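D-glyceraldehyde dehydrogenase (NADP(+)) (Thermoplasma acidophilum, PDB 5IZD) catalyses the NADP-dependent oxidation of D-glyceraldehyde to (R)-glycerate in the non-phosphorylated Entner-Doudoroff pathway, working as a homotetramer. Local coordinates at residues R157-N167 with E458-L468; A402-A410 with Y446-G454. All blocks are in the same frame, centred on the assembly; numbering follows the deposited sequence.

Contact 1 (R157-N167 with E458-L468)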
ATOM      1  N   ARG A 157     -17.803  10.760 -12.431  1.00 31.94           N
ATOM      2  CA  ARG A 157     -16.771  10.806 -11.382  1.00 32.87           C
ATOM      3  C   ARG A 157     -17.257  10.348 -10.006  1.00 31.95           C
ATOM      4  O   ARG A 157     -16.501   9.754  -9.291  1.00 32.22           O
ATOM      5  CB  ARG A 157     -16.212  12.215 -11.253  1.00 34.32           C
ATOM      6  CG  ARG A 157     -15.374  12.434  -9.994  1.00 35.98           C
ATOM      7  CD  ARG A 157     -14.790  13.821 -10.008  1.00 37.49           C
ATOM      8  NE  ARG A 157     -13.743  13.913 -10.989  1.00 39.34           N
ATOM      9  CZ  ARG A 157     -13.185  15.059 -11.373  1.00 41.19           C
ATOM     10  NH1 ARG A 157     -13.572  16.228 -10.859  1.00 40.79           N
ATOM     11  NH2 ARG A 157     -12.223  15.019 -12.287  1.00 42.53           N
ATOM     12  N   LYS A 158     -18.488  10.668  -9.657  1.00 31.41           N
ATOM     13  CA  LYS A 158     -19.118  10.341  -8.404  1.00 31.25           C
ATOM     14  C   LYS A 158     -19.863   8.994  -8.388  1.00 31.39           C
ATOM     15  O   LYS A 158     -19.701   8.220  -7.429  1.00 31.57           O
ATOM     16  CB  LYS A 158     -20.057  11.493  -8.026  1.00 31.63           C
ATOM     17  CG  LYS A 158     -19.230  12.756  -7.811  1.00 31.59           C
ATOM     18  CD  LYS A 158     -20.019  13.910  -7.267  1.00 31.92           C
ATOM     19  CE  LYS A 158     -19.248  15.209  -7.381  1.00 31.81           C
ATOM     20  NZ  LYS A 158     -18.081  15.217  -6.478  1.00 32.01           N
ATOM     21  N   LEU A 159     -20.630   8.681  -9.435  1.00 31.12           N
ATOM     22  CA  LEU A 159     -21.409   7.425  -9.465  1.00 31.17           C
ATOM     23  C   LEU A 159     -20.523   6.194  -9.622  1.00 30.23           C
ATOM     24  O   LEU A 159     -20.732   5.219  -8.936  1.00 30.19           O
ATOM     25  CB  LEU A 159     -22.479   7.373 -10.581  1.00 32.04           C
ATOM     26  CG  LEU A 159     -23.639   8.357 -10.617  1.00 32.65           C
ATOM     27  CD1 LEU A 159     -24.478   8.048 -11.820  1.00 33.39           C
ATOM     28  CD2 LEU A 159     -24.512   8.308  -9.405  1.00 33.03           C
ATOM     29  N   ALA A 160     -19.550   6.219 -10.519  1.00 29.55           N
ATOM     30  CA  ALA A 160     -18.737   4.992 -10.723  1.00 29.27           C
ATOM     31  C   ALA A 160     -18.055   4.481  -9.459  1.00 28.51           C
ATOM     32  O   ALA A 160     -18.264   3.311  -9.106  1.00 28.26           O
ATOM     33  CB  ALA A 160     -17.760   5.113 -11.872  1.00 29.34           C
ATOM     34  N   PRO A 161     -17.318   5.358  -8.733  1.00 27.86           N
ATOM     35  CA  PRO A 161     -16.633   4.793  -7.561  1.00 27.55           C
ATOM     36  C   PRO A 161     -17.593   4.486  -6.420  1.00 27.52           C
ATOM     37  O   PRO A 161     -17.347   3.553  -5.645  1.00 27.60           O
ATOM     38  CB  PRO A 161     -15.665   5.901  -7.121  1.00 27.13           C
ATOM     39  CG  PRO A 161     -16.198   7.164  -7.741  1.00 27.08           C
ATOM     40  CD  PRO A 161     -16.857   6.732  -9.007  1.00 27.61           C
ATOM     41  N   ALA A 162     -18.617   5.302  -6.253  1.00 27.41           N
ATOM     42  CA  ALA A 162     -19.607   5.050  -5.201  1.00 27.60           C
ATOM     43  C   ALA A 162     -20.270   3.690  -5.367  1.00 28.03           C
ATOM     44  O   ALA A 162     -20.311   2.860  -4.413  1.00 27.88           O
ATOM     45  CB  ALA A 162     -20.646   6.176  -5.120  1.00 27.68           C
ATOM     46  N   LEU A 163     -20.707   3.430  -6.597  1.00 28.47           N
ATOM     47  CA  LEU A 163     -21.328   2.156  -6.922  1.00 29.05           C
ATOM     48  C   LEU A 163     -20.361   0.969  -6.895  1.00 28.97           C
ATOM     49  O   LEU A 163     -20.716  -0.089  -6.416  1.00 29.42           O
ATOM     50  CB  LEU A 163     -22.039   2.248  -8.284  1.00 29.55           C
ATOM     51  CG  LEU A 163     -23.248   3.202  -8.287  1.00 29.95           C
ATOM     52  CD1 LEU A 163     -23.744   3.437  -9.725  1.00 30.37           C
ATOM     53  CD2 LEU A 163     -24.438   2.745  -7.454  1.00 30.30           C
ATOM     54  N   LEU A 164     -19.144   1.123  -7.405  1.00 28.58           N
ATOM     55  CA  LEU A 164     -18.217   0.015  -7.466  1.00 28.69           C
ATOM     56  C   LEU A 164     -17.955  -0.485  -6.054  1.00 28.66           C
ATOM     57  O   LEU A 164     -17.979  -1.702  -5.819  1.00 28.91           O
ATOM     58  CB  LEU A 164     -16.932   0.425  -8.196  1.00 28.37           C
ATOM     59  CG  LEU A 164     -15.824  -0.613  -8.373  1.00 28.56           C
ATOM     60  CD1 LEU A 164     -14.982  -0.930  -7.113  1.00 28.17           C
ATOM     61  CD2 LEU A 164     -16.408  -1.859  -8.961  1.00 29.17           C
ATOM     62  N   THR A 165     -17.769   0.467  -5.123  1.00 28.35           N
ATOM     63  CA  THR A 165     -17.502   0.161  -3.744  1.00 28.38           C
ATOM     64  C   THR A 165     -18.685  -0.366  -2.937  1.00 28.72           C
ATOM     65  O   THR A 165     -18.512  -0.696  -1.789  1.00 28.81           O
ATOM     66  CB  THR A 165     -16.851   1.373  -3.028  1.00 27.81           C
ATOM     67  OG1 THR A 165     -17.648   2.532  -3.163  1.00 27.61           O
ATOM     68  CG2 THR A 165     -15.479   1.632  -3.601  1.00 27.67           C
ATOM     69  N   GLY A 166     -19.885  -0.429  -3.520  1.00 29.39           N
ATOM     70  CA  GLY A 166     -21.029  -1.060  -2.860  1.00 29.68           C
ATOM     71  C   GLY A 166     -21.966  -0.098  -2.125  1.00 29.70           C
ATOM     72  O   GLY A 166     -22.769  -0.561  -1.350  1.00 29.98           O
ATOM     73  N   ASN A 167     -21.855   1.221  -2.357  1.00 29.17           N
ATOM     74  CA  ASN A 167     -22.753   2.181  -1.784  1.00 29.16           C
ATOM     75  C   ASN A 167     -23.954   2.304  -2.690  1.00 29.50           C
ATOM     76  O   ASN A 167     -23.831   2.076  -3.891  1.00 29.58           O
ATOM     77  CB  ASN A 167     -22.134   3.556  -1.645  1.00 28.65           C
ATOM     78  CG  ASN A 167     -20.897   3.564  -0.751  1.00 28.23           C
ATOM     79  OD1 ASN A 167     -20.996   3.671   0.489  1.00 28.23           O
ATOM     80  ND2 ASN A 167     -19.704   3.480  -1.381  1.00 27.85           N
ATOM     81  N   GLU A 458     -10.793  13.164  -5.070  1.00 29.63           N
ATOM     82  CA  GLU A 458     -11.333  12.212  -6.044  1.00 30.12           C
ATOM     83  C   GLU A 458     -10.318  11.756  -7.090  1.00 29.74           C
ATOM     84  O   GLU A 458      -9.496  12.529  -7.563  1.00 29.90           O
ATOM     85  CB  GLU A 458     -12.519  12.838  -6.755  1.00 30.67           C
ATOM     86  CG  GLU A 458     -13.639  13.200  -5.816  1.00 31.60           C
ATOM     87  CD  GLU A 458     -14.740  14.052  -6.492  1.00 33.15           C
ATOM     88  OE1 GLU A 458     -15.910  13.575  -6.729  1.00 33.05           O
ATOM     89  OE2 GLU A 458     -14.376  15.225  -6.778  1.00 34.41           O
ATOM     90  N   GLY A 459     -10.385  10.500  -7.455  1.00 29.39           N
ATOM     91  CA  GLY A 459      -9.440   9.924  -8.336  1.00 29.55           C
ATOM     92  C   GLY A 459      -8.311   9.244  -7.614  1.00 29.53           C
ATOM     93  O   GLY A 459      -7.991   9.551  -6.466  1.00 29.86           O
ATOM     94  N   SER A 460      -7.654   8.347  -8.326  1.00 29.68           N
ATOM     95  CA  SER A 460      -6.620   7.470  -7.778  1.00 29.84           C
ATOM     96  C   SER A 460      -7.180   6.428  -6.822  1.00 29.61           C
ATOM     97  O   SER A 460      -8.332   6.439  -6.435  1.00 28.96           O
ATOM     98  CB  SER A 460      -5.446   8.256  -7.120  1.00 29.97           C
ATOM     99  OG  SER A 460      -5.649   8.516  -5.722  1.00 30.05           O
ATOM    100  N   LYS A 461      -6.312   5.510  -6.433  1.00 29.92           N
ATOM    101  CA  LYS A 461      -6.597   4.597  -5.314  1.00 30.17           C
ATOM    102  C   LYS A 461      -7.177   5.333  -4.103  1.00 29.22           C
ATOM    103  O   LYS A 461      -8.116   4.860  -3.468  1.00 28.81           O
ATOM    104  CB  LYS A 461      -5.281   3.901  -4.878  1.00 31.25           C
ATOM    105  CG  LYS A 461      -5.413   2.819  -3.785  1.00 32.20           C
ATOM    106  CD  LYS A 461      -4.043   2.233  -3.319  1.00 33.39           C
ATOM    107  CE  LYS A 461      -2.920   3.252  -3.434  1.00 34.33           C
ATOM    108  NZ  LYS A 461      -1.573   2.759  -2.945  1.00 36.22           N
ATOM    109  N   TYR A 462      -6.588   6.469  -3.768  1.00 28.53           N
ATOM    110  CA  TYR A 462      -7.024   7.188  -2.600  1.00 28.24           C
ATOM    111  C   TYR A 462      -8.429   7.771  -2.780  1.00 27.68           C
ATOM    112  O   TYR A 462      -9.156   7.873  -1.830  1.00 27.39           O
ATOM    113  CB  TYR A 462      -6.036   8.314  -2.248  1.00 28.39           C
ATOM    114  CG  TYR A 462      -4.667   7.762  -1.841  1.00 28.80           C
ATOM    115  CD1 TYR A 462      -4.439   7.279  -0.563  1.00 29.32           C
ATOM    116  CD2 TYR A 462      -3.620   7.727  -2.740  1.00 29.43           C
ATOM    117  CE1 TYR A 462      -3.159   6.699  -0.203  1.00 30.12           C
ATOM    118  CE2 TYR A 462      -2.364   7.195  -2.388  1.00 30.11           C
ATOM    119  CZ  TYR A 462      -2.144   6.678  -1.129  1.00 30.26           C
ATOM    120  OH  TYR A 462      -0.851   6.204  -0.788  1.00 31.94           O
ATOM    121  N   GLY A 463      -8.762   8.207  -3.975  1.00 27.48           N
ATOM    122  CA  GLY A 463     -10.100   8.798  -4.254  1.00 27.40           C
ATOM    123  C   GLY A 463     -11.230   7.789  -4.138  1.00 27.37           C
ATOM    124  O   GLY A 463     -12.204   8.013  -3.435  1.00 27.53           O
ATOM    125  N   ILE A 464     -11.079   6.660  -4.784  1.00 27.36           N
ATOM    126  CA  ILE A 464     -12.051   5.616  -4.694  1.00 27.31           C
ATOM    127  C   ILE A 464     -12.117   5.113  -3.238  1.00 27.05           C
ATOM    128  O   ILE A 464     -13.190   4.877  -2.742  1.00 26.93           O
ATOM    129  CB  ILE A 464     -11.842   4.520  -5.755  1.00 27.66           C
ATOM    130  CG1 ILE A 464     -12.974   3.501  -5.717  1.00 28.07           C
ATOM    131  CG2 ILE A 464     -10.476   3.871  -5.624  1.00 27.81           C
ATOM    132  CD1 ILE A 464     -13.081   2.598  -6.909  1.00 28.43           C
ATOM    133  N   SER A 465     -10.972   5.019  -2.555  1.00 26.70           N
ATOM    134  CA  SER A 465     -10.938   4.595  -1.130  1.00 26.50           C
ATOM    135  C   SER A 465     -11.712   5.550  -0.187  1.00 26.39           C
ATOM    136  O   SER A 465     -12.148   5.130   0.857  1.00 26.00           O
ATOM    137  CB  SER A 465      -9.487   4.323  -0.656  1.00 26.70           C
ATOM    138  OG  SER A 465      -8.989   3.272  -1.449  1.00 26.99           O
ATOM    139  N   GLU A 466     -12.032   6.784  -0.647  1.00 26.50           N
ATOM    140  CA  GLU A 466     -12.845   7.704   0.143  1.00 26.63           C
ATOM    141  C   GLU A 466     -14.259   7.192   0.307  1.00 26.65           C
ATOM    142  O   GLU A 466     -14.958   7.629   1.230  1.00 26.62           O
ATOM    143  CB  GLU A 466     -12.899   9.139  -0.441  1.00 26.90           C
ATOM    144  CG  GLU A 466     -11.550   9.871  -0.523  1.00 27.11           C
ATOM    145  CD  GLU A 466     -10.887  10.263   0.818  1.00 27.23           C
ATOM    146  OE1 GLU A 466     -11.364   9.901   1.931  1.00 27.58           O
ATOM    147  OE2 GLU A 466      -9.841  10.964   0.741  1.00 27.65           O
ATOM    148  N   TYR A 467     -14.685   6.284  -0.562  1.00 26.74           N
ATOM    149  CA  TYR A 467     -16.041   5.715  -0.475  1.00 27.13           C
ATOM    150  C   TYR A 467     -16.150   4.395   0.322  1.00 27.49           C
ATOM    151  O   TYR A 467     -17.230   3.772   0.415  1.00 27.50           O
ATOM    152  CB  TYR A 467     -16.571   5.500  -1.891  1.00 27.26           C
ATOM    153  CG  TYR A 467     -16.775   6.794  -2.663  1.00 27.25           C
ATOM    154  CD1 TYR A 467     -17.979   7.488  -2.576  1.00 27.54           C
ATOM    155  CD2 TYR A 467     -15.764   7.334  -3.490  1.00 27.17           C
ATOM    156  CE1 TYR A 467     -18.201   8.662  -3.317  1.00 27.67           C
ATOM    157  CE2 TYR A 467     -15.973   8.520  -4.212  1.00 27.26           C
ATOM    158  CZ  TYR A 467     -17.193   9.166  -4.137  1.00 27.45           C
ATOM    159  OH  TYR A 467     -17.396  10.347  -4.818  1.00 27.63           O
ATOM    160  N   LEU A 468     -15.021   3.971   0.883  1.00 27.78           N
ATOM    161  CA  LEU A 468     -14.954   2.797   1.753  1.00 28.37           C
ATOM    162  C   LEU A 468     -14.593   3.235   3.169  1.00 29.31           C
ATOM    163  O   LEU A 468     -13.728   4.097   3.388  1.00 28.59           O
ATOM    164  CB  LEU A 468     -13.907   1.830   1.213  1.00 28.20           C
ATOM    165  CG  LEU A 468     -14.239   1.190  -0.120  1.00 28.40           C
ATOM    166  CD1 LEU A 468     -12.984   0.571  -0.740  1.00 28.74           C
ATOM    167  CD2 LEU A 468     -15.275   0.107   0.083  1.00 28.73           C
TER
HETATM  168  O   HOH W   1     -15.518  10.844  -6.701  1.00 32.78           O
HETATM  169  O   HOH W   2     -14.704  17.203  -8.734  1.00 38.95           O

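Contact 2 (A402-A410 with Y446-G454)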
ATOM      1  N   ALA A 402       1.959  33.026  -5.315  1.00 31.99           N
ATOM      2  CA  ALA A 402       1.154  31.863  -5.598  1.00 31.23           C
ATOM      3  C   ALA A 402       0.415  31.361  -4.369  1.00 30.91           C
ATOM      4  O   ALA A 402      -0.817  31.083  -4.435  1.00 30.62           O
ATOM      5  CB  ALA A 402       1.988  30.763  -6.202  1.00 31.09           C
ATOM      6  N   ASN A 403       1.119  31.276  -3.256  1.00 31.01           N
ATOM      7  CA  ASN A 403       0.527  30.782  -2.033  1.00 30.82           C
ATOM      8  C   ASN A 403      -0.354  31.801  -1.310  1.00 31.01           C
ATOM      9  O   ASN A 403      -1.063  31.413  -0.387  1.00 30.68           O
ATOM     10  CB  ASN A 403       1.592  30.225  -1.081  1.00 31.06           C
ATOM     11  CG  ASN A 403       2.266  28.978  -1.616  1.00 30.92           C
ATOM     12  OD1 ASN A 403       1.676  28.174  -2.330  1.00 30.54           O
ATOM     13  ND2 ASN A 403       3.505  28.799  -1.239  1.00 31.36           N
ATOM     14  N   ASP A 404      -0.309  33.073  -1.733  1.00 31.53           N
ATOM     15  CA  ASP A 404      -1.067  34.149  -1.115  1.00 32.10           C
ATOM     16  C   ASP A 404      -2.511  34.101  -1.666  1.00 31.85           C
ATOM     17  O   ASP A 404      -2.902  34.907  -2.530  1.00 31.95           O
ATOM     18  CB  ASP A 404      -0.381  35.509  -1.365  1.00 32.93           C
ATOM     19  CG  ASP A 404      -1.152  36.685  -0.829  1.00 33.53           C
ATOM     20  OD1 ASP A 404      -1.827  36.576   0.207  1.00 33.79           O
ATOM     21  OD2 ASP A 404      -1.123  37.746  -1.486  1.00 33.99           O
ATOM     22  N   SER A 405      -3.287  33.174  -1.125  1.00 31.53           N
ATOM     23  CA  SER A 405      -4.632  32.869  -1.626  1.00 31.50           C
ATOM     24  C   SER A 405      -5.404  32.118  -0.615  1.00 31.48           C
ATOM     25  O   SER A 405      -4.855  31.220   0.008  1.00 31.17           O
ATOM     26  CB  SER A 405      -4.553  31.978  -2.894  1.00 31.27           C
ATOM     27  OG  SER A 405      -5.808  31.911  -3.573  1.00 31.51           O
ATOM     28  N   LYS A 406      -6.723  32.344  -0.521  1.00 31.71           N
ATOM     29  CA  LYS A 406      -7.508  31.411   0.272  1.00 31.54           C
ATOM     30  C   LYS A 406      -7.776  30.103  -0.491  1.00 30.94           C
ATOM     31  O   LYS A 406      -8.323  29.144   0.086  1.00 30.56           O
ATOM     32  CB  LYS A 406      -8.807  32.054   0.758  1.00 32.26           C
ATOM     33  CG  LYS A 406      -9.863  32.240  -0.317  1.00 32.70           C
ATOM     34  CD  LYS A 406     -10.979  33.086   0.241  1.00 33.64           C
ATOM     35  CE  LYS A 406     -12.062  33.219  -0.795  1.00 34.18           C
ATOM     36  NZ  LYS A 406     -13.020  34.205  -0.244  1.00 34.99           N
ATOM     37  N   TYR A 407      -7.419  30.060  -1.775  1.00 30.67           N
ATOM     38  CA  TYR A 407      -7.608  28.875  -2.558  1.00 30.14           C
ATOM     39  C   TYR A 407      -6.335  28.063  -2.649  1.00 29.61           C
ATOM     40  O   TYR A 407      -5.248  28.504  -2.236  1.00 29.95           O
ATOM     41  CB  TYR A 407      -8.092  29.265  -3.932  1.00 30.45           C
ATOM     42  CG  TYR A 407      -9.358  30.071  -3.950  1.00 30.77           C
ATOM     43  CD1 TYR A 407     -10.618  29.461  -3.854  1.00 30.72           C
ATOM     44  CD2 TYR A 407      -9.310  31.453  -4.113  1.00 31.53           C
ATOM     45  CE1 TYR A 407     -11.777  30.224  -3.887  1.00 31.14           C
ATOM     46  CE2 TYR A 407     -10.452  32.228  -4.182  1.00 31.89           C
ATOM     47  CZ  TYR A 407     -11.698  31.611  -4.106  1.00 31.82           C
ATOM     48  OH  TYR A 407     -12.818  32.422  -4.167  1.00 32.05           O
ATOM     49  N   GLY A 408      -6.486  26.847  -3.159  1.00 28.89           N
ATOM     50  CA  GLY A 408      -5.414  25.869  -3.202  1.00 28.44           C
ATOM     51  C   GLY A 408      -5.546  24.626  -4.054  1.00 28.03           C
ATOM     52  O   GLY A 408      -5.019  23.509  -3.700  1.00 27.60           O
ATOM     53  N   LEU A 409      -6.221  24.745  -5.186  1.00 27.74           N
ATOM     54  CA  LEU A 409      -6.422  23.548  -5.982  1.00 27.51           C
ATOM     55  C   LEU A 409      -5.336  23.428  -7.067  1.00 27.33           C
ATOM     56  O   LEU A 409      -4.258  22.878  -6.766  1.00 27.49           O
ATOM     57  CB  LEU A 409      -7.858  23.442  -6.432  1.00 27.65           C
ATOM     58  CG  LEU A 409      -8.330  22.419  -7.470  1.00 27.86           C
ATOM     59  CD1 LEU A 409      -7.702  21.090  -7.315  1.00 27.90           C
ATOM     60  CD2 LEU A 409      -9.855  22.289  -7.439  1.00 27.75           C
ATOM     61  N   ALA A 410      -5.533  23.992  -8.257  1.00 26.98           N
ATOM     62  CA  ALA A 410      -4.550  23.822  -9.343  1.00 26.82           C
ATOM     63  C   ALA A 410      -3.585  24.976  -9.469  1.00 26.87           C
ATOM     64  O   ALA A 410      -3.809  26.052  -8.911  1.00 26.84           O
ATOM     65  CB  ALA A 410      -5.273  23.644 -10.657  1.00 26.93           C
ATOM     66  N   TYR A 446      -5.032  12.274  -7.771  1.00 28.43           N
ATOM     67  CA  TYR A 446      -5.906  12.483  -6.641  1.00 28.15           C
ATOM     68  C   TYR A 446      -6.240  13.958  -6.651  1.00 28.33           C
ATOM     69  O   TYR A 446      -5.479  14.756  -6.208  1.00 28.39           O
ATOM     70  CB  TYR A 446      -5.258  12.060  -5.336  1.00 27.81           C
ATOM     71  CG  TYR A 446      -6.065  12.251  -4.085  1.00 27.65           C
ATOM     72  CD1 TYR A 446      -7.143  11.450  -3.807  1.00 27.62           C
ATOM     73  CD2 TYR A 446      -5.723  13.192  -3.158  1.00 27.59           C
ATOM     74  CE1 TYR A 446      -7.853  11.605  -2.668  1.00 27.41           C
ATOM     75  CE2 TYR A 446      -6.435  13.342  -2.009  1.00 27.47           C
ATOM     76  CZ  TYR A 446      -7.500  12.541  -1.782  1.00 27.50           C
ATOM     77  OH  TYR A 446      -8.216  12.686  -0.670  1.00 27.82           O
ATOM     78  N   HIS A 447      -7.401  14.292  -7.185  1.00 28.36           N
ATOM     79  CA  HIS A 447      -7.852  15.656  -7.374  1.00 28.81           C
ATOM     80  C   HIS A 447      -8.290  16.225  -6.032  1.00 28.72           C
ATOM     81  O   HIS A 447      -9.279  15.777  -5.470  1.00 28.26           O
ATOM     82  CB  HIS A 447      -9.063  15.645  -8.325  1.00 29.26           C
ATOM     83  CG  HIS A 447      -9.449  16.971  -8.889  1.00 29.59           C
ATOM     84  ND1 HIS A 447      -8.575  17.732  -9.634  1.00 29.98           N
ATOM     85  CD2 HIS A 447     -10.660  17.593  -8.982  1.00 29.92           C
ATOM     86  CE1 HIS A 447      -9.212  18.793 -10.113  1.00 30.17           C
ATOM     87  NE2 HIS A 447     -10.471  18.744  -9.710  1.00 29.92           N
ATOM     88  N   THR A 448      -7.588  17.240  -5.550  1.00 28.76           N
ATOM     89  CA  THR A 448      -7.753  17.714  -4.198  1.00 29.07           C
ATOM     90  C   THR A 448      -7.039  19.060  -4.090  1.00 29.50           C
ATOM     91  O   THR A 448      -6.404  19.540  -5.036  1.00 30.06           O
ATOM     92  CB  THR A 448      -7.133  16.647  -3.209  1.00 28.98           C
ATOM     93  OG1 THR A 448      -7.546  16.892  -1.863  1.00 28.81           O
ATOM     94  CG2 THR A 448      -5.615  16.659  -3.282  1.00 29.53           C
ATOM     95  N   GLY A 449      -7.098  19.664  -2.921  1.00 29.63           N
ATOM     96  CA  GLY A 449      -6.338  20.869  -2.689  1.00 29.64           C
ATOM     97  C   GLY A 449      -6.237  21.278  -1.263  1.00 29.28           C
ATOM     98  O   GLY A 449      -6.698  20.569  -0.378  1.00 29.34           O
ATOM     99  N   PHE A 450      -5.618  22.429  -1.070  1.00 29.15           N
ATOM    100  CA  PHE A 450      -5.350  23.001   0.252  1.00 29.19           C
ATOM    101  C   PHE A 450      -6.338  24.126   0.531  1.00 28.91           C
ATOM    102  O   PHE A 450      -7.004  24.638  -0.395  1.00 28.99           O
ATOM    103  CB  PHE A 450      -3.903  23.592   0.327  1.00 29.65           C
ATOM    104  CG  PHE A 450      -2.816  22.573   0.189  1.00 29.94           C
ATOM    105  CD1 PHE A 450      -2.512  22.041  -1.041  1.00 30.02           C
ATOM    106  CD2 PHE A 450      -2.128  22.099   1.321  1.00 30.34           C
ATOM    107  CE1 PHE A 450      -1.534  21.054  -1.164  1.00 30.14           C
ATOM    108  CE2 PHE A 450      -1.143  21.111   1.217  1.00 30.54           C
ATOM    109  CZ  PHE A 450      -0.826  20.615  -0.036  1.00 30.55           C
ATOM    110  N   ARG A 451      -6.382  24.547   1.796  1.00 28.73           N
ATOM    111  CA  ARG A 451      -7.079  25.745   2.214  1.00 28.98           C
ATOM    112  C   ARG A 451      -8.593  25.623   1.857  1.00 28.80           C
ATOM    113  O   ARG A 451      -9.203  24.646   2.214  1.00 27.92           O
ATOM    114  CB  ARG A 451      -6.373  26.983   1.690  1.00 29.46           C
ATOM    115  CG  ARG A 451      -5.018  27.190   2.414  1.00 29.71           C
ATOM    116  CD  ARG A 451      -4.229  28.365   1.929  1.00 30.30           C
ATOM    117  NE  ARG A 451      -3.903  28.339   0.483  1.00 30.40           N
ATOM    118  CZ  ARG A 451      -2.949  27.581  -0.110  1.00 30.27           C
ATOM    119  NH1 ARG A 451      -2.195  26.694   0.575  1.00 30.16           N
ATOM    120  NH2 ARG A 451      -2.755  27.689  -1.418  1.00 30.25           N
ATOM    121  N   MET A 452      -9.169  26.535   1.089  1.00 29.41           N
ATOM    122  CA  MET A 452     -10.626  26.497   0.909  1.00 29.74           C
ATOM    123  C   MET A 452     -11.100  25.548  -0.173  1.00 29.40           C
ATOM    124  O   MET A 452     -12.291  25.584  -0.509  1.00 29.76           O
ATOM    125  CB  MET A 452     -11.206  27.915   0.671  1.00 30.55           C
ATOM    126  CG  MET A 452     -11.123  28.899   1.838  1.00 31.41           C
ATOM    127  SD  MET A 452     -11.749  28.249   3.389  1.00 32.42           S
ATOM    128  CE  MET A 452     -13.496  28.134   2.927  1.00 31.99           C
ATOM    129  N   THR A 453     -10.258  24.651  -0.656  1.00 29.21           N
ATOM    130  CA  THR A 453     -10.580  23.758  -1.730  1.00 29.07           C
ATOM    131  C   THR A 453     -11.675  22.753  -1.322  1.00 29.12           C
ATOM    132  O   THR A 453     -12.484  22.360  -2.138  1.00 28.75           O
ATOM    133  CB  THR A 453      -9.359  22.944  -2.228  1.00 29.20           C
ATOM    134  OG1 THR A 453      -8.264  23.811  -2.631  1.00 29.45           O
ATOM    135  CG2 THR A 453      -9.780  22.018  -3.422  1.00 29.02           C
ATOM    136  N   GLY A 454     -11.636  22.251  -0.090  1.00 29.00           N
ATOM    137  CA  GLY A 454     -12.759  21.455   0.383  1.00 28.96           C
ATOM    138  C   GLY A 454     -12.320  20.337   1.297  1.00 28.72           C
ATOM    139  O   GLY A 454     -11.638  20.596   2.287  1.00 28.84           O
TER
HETATM  140  O   HOH W   3      -9.163  25.975  -3.613  1.00 30.73           O

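Contact 1 (R157-N167 with E458-L468)
Lys-158 and Glu-458 form the charged end of this interface: NZ forms a salt bridge with OE1 at 2.7 Å, on the syn side of the carboxylate but 31° out of its plane. The Lys-158 chain runs extended and bends only at its last torsion (chi4 -68°), which turns the ammonium back to the acid; NZ also bonds Thr-222 and Thr-224. Arg-157, probably part of the NADP and substrate site as in relatives, lays CD against the same carboxylate, while its guanidinium reaches OE2 through a water and pairs directly with Glu-441. A second water gathers Arg-157 O, Glu-458 OE1 and Tyr-467 OH, the hydroxyl bonding Thr-222 as well.

Apolar contact centres on the Tyr-467 ring. The backbone of Ala-162 covers one face, its N over the centre, 4.2 Å above the ring plane, and Pro-161 CG touches CE2 at 3.8 Å. Ile-464 CG1 fits against Pro-161 CB and Thr-165 CG2.

At the far end, Asn-167 ND2 donates to Tyr-467 O at 3.1 Å, nearly straight at 171°, and to Ala-162 O, both acceptors lying close to its amide plane; OD1 accepts from Gly-140 N. A leucine here would probably leave Tyr-467 O and Gly-140 N without their side-chain partner and weaken the tie between the chain after the Schellman motif at Gly-166 and 458-468.

Helix 153-164 thus packs on 460-465, with Tyr-111 of helix 94-112 touching both and strand 130-145 lying against Ala-162 and Asn-167.

Contact 2 (A402-A410 with Y446-G454)
Beside the predicted general base Glu-247 of this aldehyde dehydrogenase, the loop 446-454 runs against the turn leading from helix 395-403 into strand 410-414. His-447, which hydrogen-bonds Glu-432 through ND1 and, weakly, Glu-247 through NE2, receives Leu-409 CD1 over one ring face in a CH-pi contact, 4.3 Å from the centroid.

Backbone bonds fix the centre: Gly-408 O accepts from Phe-450 N at 2.9 Å, and Met-452 N donates to Lys-406 O at 2.9 Å. Gly-408 and Gly-449 allow this closeness, since a CB on either would clash with the opposite chain.

The Arg-451 side chain reaches the carbonyls of 405-407. It bends at chi3 (-58°), bringing NH2 to a lone pair of Tyr-407 O at 2.7 Å; NE adds weak bonds to Tyr-407 O and Ser-405 O. Asn-403 O lies 4.0 Å above the guanidinium plane, NH1 goes to Arg-429 O, and Phe-430 makes a cation-pi contact.

Thr-453 OG1 donates to Phe-450 O and accepts from a water that also takes Gly-408 N.

The arginine is therefore held chiefly by peptide carbonyls, whose partial negative charges probably share the stabilisation of its positive charge and fix the guanidinium's orientation.

Overall arrangement
Contact 2 is nested along the chain within the long loop closed by contact 1, and their centres lie 22 Å apart. Contact 1 joins helix 153-164 to helix 460-465, next to the eight-stranded sheet that includes strands 130-145, 168-172 and 468-476. Contact 2 leads into strand 410-414 of the separate seven-stranded sheet. The chain at 446-468 ties them together: Glu-458 O probably bonds His-447 N, and Tyr-446 OH probably bonds Glu-466 OE2 at 2.8 Å. One continuous region thus links two of the chain's sheets, the eight-stranded and the seven-stranded, passing near the active site, and both contacts touch the second subunit of the tetramer.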